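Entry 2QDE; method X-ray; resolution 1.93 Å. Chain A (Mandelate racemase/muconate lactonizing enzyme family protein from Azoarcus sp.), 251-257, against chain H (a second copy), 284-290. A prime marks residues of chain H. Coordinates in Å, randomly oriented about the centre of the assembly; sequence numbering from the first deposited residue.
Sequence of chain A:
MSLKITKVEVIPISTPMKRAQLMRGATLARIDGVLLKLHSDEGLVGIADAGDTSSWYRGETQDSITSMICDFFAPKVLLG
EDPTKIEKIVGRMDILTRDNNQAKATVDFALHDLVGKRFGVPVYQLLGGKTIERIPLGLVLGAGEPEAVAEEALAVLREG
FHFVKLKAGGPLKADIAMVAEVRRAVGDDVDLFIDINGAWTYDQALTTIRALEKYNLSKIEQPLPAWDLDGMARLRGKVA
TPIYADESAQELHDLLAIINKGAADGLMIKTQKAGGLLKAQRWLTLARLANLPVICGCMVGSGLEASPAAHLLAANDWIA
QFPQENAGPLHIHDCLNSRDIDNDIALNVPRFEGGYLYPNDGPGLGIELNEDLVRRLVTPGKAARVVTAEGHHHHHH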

ATOM      1  N   GLU A 251     -14.217  16.157 -10.757  1.00 16.96           N
ATOM      2  CA  GLU A 251     -15.257  15.194 -10.411  1.00 16.50           C
ATOM      3  C   GLU A 251     -15.099  14.670  -8.986  1.00 17.36           C
ATOM      4  O   GLU A 251     -14.019  14.763  -8.396  1.00 16.35           O
ATOM      5  CB  GLU A 251     -15.220  14.007 -11.380  1.00 16.12           C
ATOM      6  CG  GLU A 251     -15.296  14.371 -12.866  1.00 18.43           C
ATOM      7  CD  GLU A 251     -16.583  15.091 -13.249  1.00 20.32           C
ATOM      8  OE1 GLU A 251     -17.594  14.942 -12.534  1.00 21.99           O
ATOM      9  OE2 GLU A 251     -16.584  15.796 -14.282  1.00 20.47           O
ATOM     10  N   LEU A 252     -16.179  14.114  -8.443  1.00 16.01           N
ATOM     11  CA  LEU A 252     -16.142  13.568  -7.096  1.00 16.87           C
ATOM     12  C   LEU A 252     -15.023  12.535  -6.976  1.00 17.56           C
ATOM     13  O   LEU A 252     -14.267  12.558  -6.012  1.00 16.92           O
ATOM     14  CB  LEU A 252     -17.481  12.920  -6.736  1.00 18.03           C
ATOM     15  CG  LEU A 252     -18.693  13.840  -6.595  1.00 18.62           C
ATOM     16  CD1 LEU A 252     -19.879  13.011  -6.128  1.00 19.60           C
ATOM     17  CD2 LEU A 252     -18.405  14.959  -5.599  1.00 19.36           C
ATOM     18  N   HIS A 253     -14.901  11.645  -7.958  1.00 17.40           N
ATOM     19  CA  HIS A 253     -13.844  10.645  -7.892  1.00 17.99           C
ATOM     20  C   HIS A 253     -12.445  11.264  -8.008  1.00 18.96           C
ATOM     21  O   HIS A 253     -11.471  10.679  -7.522  1.00 17.33           O
ATOM     22  CB  HIS A 253     -14.049   9.532  -8.937  1.00 18.25           C
ATOM     23  CG  HIS A 253     -14.077  10.007 -10.355  1.00 19.95           C
ATOM     24  ND1 HIS A 253     -15.197  10.562 -10.934  1.00 20.89           N
ATOM     25  CD2 HIS A 253     -13.127   9.981 -11.320  1.00 20.12           C
ATOM     26  CE1 HIS A 253     -14.936  10.855 -12.196  1.00 20.92           C
ATOM     27  NE2 HIS A 253     -13.686  10.512 -12.453  1.00 20.62           N
ATOM     28  N   ASP A 254     -12.336  12.442  -8.629  1.00 17.01           N
ATOM     29  CA  ASP A 254     -11.035  13.114  -8.721  1.00 19.04           C
ATOM     30  C   ASP A 254     -10.651  13.524  -7.297  1.00 20.05           C
ATOM     31  O   ASP A 254      -9.506  13.353  -6.871  1.00 19.01           O
ATOM     32  CB  ASP A 254     -11.093  14.389  -9.587  1.00 19.44           C
ATOM     33  CG  ASP A 254     -11.343  14.105 -11.062  1.00 21.15           C
ATOM     34  OD1 ASP A 254     -10.873  13.062 -11.569  1.00 23.15           O
ATOM     35  OD2 ASP A 254     -11.997  14.945 -11.722  1.00 22.23           O
ATOM     36  N   LEU A 255     -11.622  14.077  -6.571  1.00 18.36           N
ATOM     37  CA  LEU A 255     -11.397  14.513  -5.198  1.00 18.80           C
ATOM     38  C   LEU A 255     -10.984  13.328  -4.327  1.00 19.82           C
ATOM     39  O   LEU A 255     -10.129  13.460  -3.450  1.00 18.37           O
ATOM     40  CB  LEU A 255     -12.662  15.180  -4.635  1.00 19.69           C
ATOM     41  CG  LEU A 255     -12.863  16.684  -4.898  1.00 21.77           C
ATOM     42  CD1 LEU A 255     -12.645  17.017  -6.363  1.00 23.58           C
ATOM     43  CD2 LEU A 255     -14.276  17.082  -4.475  1.00 24.82           C
ATOM     44  N   LEU A 256     -11.595  12.172  -4.577  1.00 19.80           N
ATOM     45  CA  LEU A 256     -11.268  10.963  -3.824  1.00 19.89           C
ATOM     46  C   LEU A 256      -9.814  10.583  -4.100  1.00 18.91           C
ATOM     47  O   LEU A 256      -9.049  10.304  -3.179  1.00 18.29           O
ATOM     48  CB  LEU A 256     -12.188   9.808  -4.231  1.00 20.70           C
ATOM     49  CG  LEU A 256     -11.816   8.442  -3.645  1.00 22.20           C
ATOM     50  CD1 LEU A 256     -11.790   8.520  -2.131  1.00 22.55           C
ATOM     51  CD2 LEU A 256     -12.811   7.396  -4.113  1.00 23.36           C
ATOM     52  N   ALA A 257      -9.435  10.585  -5.373  1.00 16.85           N
ATOM     53  CA  ALA A 257      -8.070  10.242  -5.743  1.00 19.52           C
ATOM     54  C   ALA A 257      -7.096  11.255  -5.148  1.00 19.48           C
ATOM     55  O   ALA A 257      -5.984  10.897  -4.744  1.00 20.26           O
ATOM     56  CB  ALA A 257      -7.923  10.193  -7.266  1.00 18.27           C
TER
ATOM     57  N   LEU H 284     -25.176  10.360   1.655  1.00 14.28           N
ATOM     58  CA  LEU H 284     -25.547   9.777   0.370  1.00 13.98           C
ATOM     59  C   LEU H 284     -24.645  10.225  -0.784  1.00 13.56           C
ATOM     60  O   LEU H 284     -24.604   9.582  -1.831  1.00 14.59           O
ATOM     61  CB  LEU H 284     -27.019  10.089   0.071  1.00 12.50           C
ATOM     62  CG  LEU H 284     -27.973   9.298   0.975  1.00 13.26           C
ATOM     63  CD1 LEU H 284     -29.380   9.861   0.895  1.00 13.71           C
ATOM     64  CD2 LEU H 284     -27.951   7.823   0.567  1.00 13.63           C
ATOM     65  N   THR H 285     -23.927  11.327  -0.603  1.00 14.05           N
ATOM     66  CA  THR H 285     -23.012  11.780  -1.638  1.00 13.98           C
ATOM     67  C   THR H 285     -21.848  10.785  -1.669  1.00 14.46           C
ATOM     68  O   THR H 285     -21.356  10.417  -2.732  1.00 15.01           O
ATOM     69  CB  THR H 285     -22.498  13.196  -1.342  1.00 12.99           C
ATOM     70  OG1 THR H 285     -23.584  14.126  -1.458  1.00 14.67           O
ATOM     71  CG2 THR H 285     -21.398  13.582  -2.316  1.00 11.36           C
ATOM     72  N   LEU H 286     -21.418  10.337  -0.492  1.00 14.53           N
ATOM     73  CA  LEU H 286     -20.332   9.368  -0.411  1.00 16.10           C
ATOM     74  C   LEU H 286     -20.791   8.014  -0.955  1.00 15.70           C
ATOM     75  O   LEU H 286     -20.033   7.314  -1.628  1.00 15.26           O
ATOM     76  CB  LEU H 286     -19.844   9.235   1.038  1.00 17.32           C
ATOM     77  CG  LEU H 286     -18.669  10.145   1.439  1.00 22.04           C
ATOM     78  CD1 LEU H 286     -19.001  11.610   1.174  1.00 22.14           C
ATOM     79  CD2 LEU H 286     -18.352   9.940   2.912  1.00 25.84           C
ATOM     80  N   ALA H 287     -22.037   7.650  -0.665  1.00 15.15           N
ATOM     81  CA  ALA H 287     -22.589   6.388  -1.146  1.00 15.23           C
ATOM     82  C   ALA H 287     -22.554   6.409  -2.671  1.00 14.81           C
ATOM     83  O   ALA H 287     -22.181   5.424  -3.306  1.00 13.97           O
ATOM     84  CB  ALA H 287     -24.033   6.208  -0.642  1.00 12.95           C
ATOM     85  N   ARG H 288     -22.937   7.547  -3.243  1.00 14.46           N
ATOM     86  CA  ARG H 288     -22.948   7.738  -4.696  1.00 15.35           C
ATOM     87  C   ARG H 288     -21.546   7.521  -5.266  1.00 16.43           C
ATOM     88  O   ARG H 288     -21.366   6.784  -6.237  1.00 16.48           O
ATOM     89  CB  ARG H 288     -23.435   9.152  -5.030  1.00 13.80           C
ATOM     90  CG  ARG H 288     -23.237   9.581  -6.482  1.00 15.23           C
ATOM     91  CD  ARG H 288     -23.730  11.012  -6.691  1.00 15.59           C
ATOM     92  NE  ARG H 288     -25.187  11.111  -6.626  1.00 16.44           N
ATOM     93  CZ  ARG H 288     -26.002  10.756  -7.613  1.00 16.89           C
ATOM     94  NH1 ARG H 288     -25.501  10.282  -8.747  1.00 15.92           N
ATOM     95  NH2 ARG H 288     -27.317  10.867  -7.469  1.00 16.48           N
ATOM     96  N   LEU H 289     -20.559   8.162  -4.645  1.00 16.85           N
ATOM     97  CA  LEU H 289     -19.172   8.033  -5.075  1.00 16.76           C
ATOM     98  C   LEU H 289     -18.707   6.579  -4.981  1.00 17.85           C
ATOM     99  O   LEU H 289     -17.884   6.139  -5.768  1.00 18.65           O
ATOM    100  CB  LEU H 289     -18.281   8.932  -4.220  1.00 18.12           C
ATOM    101  CG  LEU H 289     -16.763   8.863  -4.441  1.00 20.19           C
ATOM    102  CD1 LEU H 289     -16.418   9.106  -5.905  1.00 19.51           C
ATOM    103  CD2 LEU H 289     -16.097   9.897  -3.544  1.00 20.69           C
ATOM    104  N   ALA H 290     -19.253   5.834  -4.023  1.00 18.44           N
ATOM    105  CA  ALA H 290     -18.891   4.431  -3.840  1.00 18.47           C
ATOM    106  C   ALA H 290     -19.663   3.516  -4.794  1.00 18.99           C
ATOM    107  O   ALA H 290     -19.337   2.334  -4.930  1.00 17.99           O
ATOM    108  CB  ALA H 290     -19.154   4.014  -2.405  1.00 18.64           C
TER

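Two helices meet almost at right angles: the axis of 252-257 crosses that of 284-290′ at 89°, with a closest approach of 10.5 Å. That spacing leaves room for side chains between the backbones. The two stretches bury 240 Å², both sides summed. The nearest CA atoms, those of His253 and Leu289′, lie 6.6 Å apart.

Leu289′ is the knob. Its CA-to-CB bond points toward the first helix, and its t, p rotamer sets CD1 by Leu252 and His253 and CD2 by Leu256, one turn on. Leu289′ CD1 sits 3.6 Å from His253 CA and 4.0 Å from Leu252 CB; Leu289′ CD2 lies 4.0 Å from Leu256 CB. Leu252 and Leu256, one turn apart, thus receive the same leucine, while the imidazole of His253 leads away and leaves its backbone open to the methyl.

Leu252 answers in the other direction. Extended in the m, t rotamer, Leu252 CD1 lies 4.1 Å from Thr285′ CG2 and 4.4 Å from Arg288′ CD, using the apolar parts of two polar residues. Thr285′ OG1 and Arg288′ NH2 are hydrogen-bonded elsewhere in the structure.

No hydrogen bond crosses; packing carries the contact. Within the first stretch, Asp254, whose CA-to-CB bond points away from the second helix, accepts a hydrogen bond through Asp254 OD2 from Glu251 N (2.7 Å), tying the N-cap residue to the helix start.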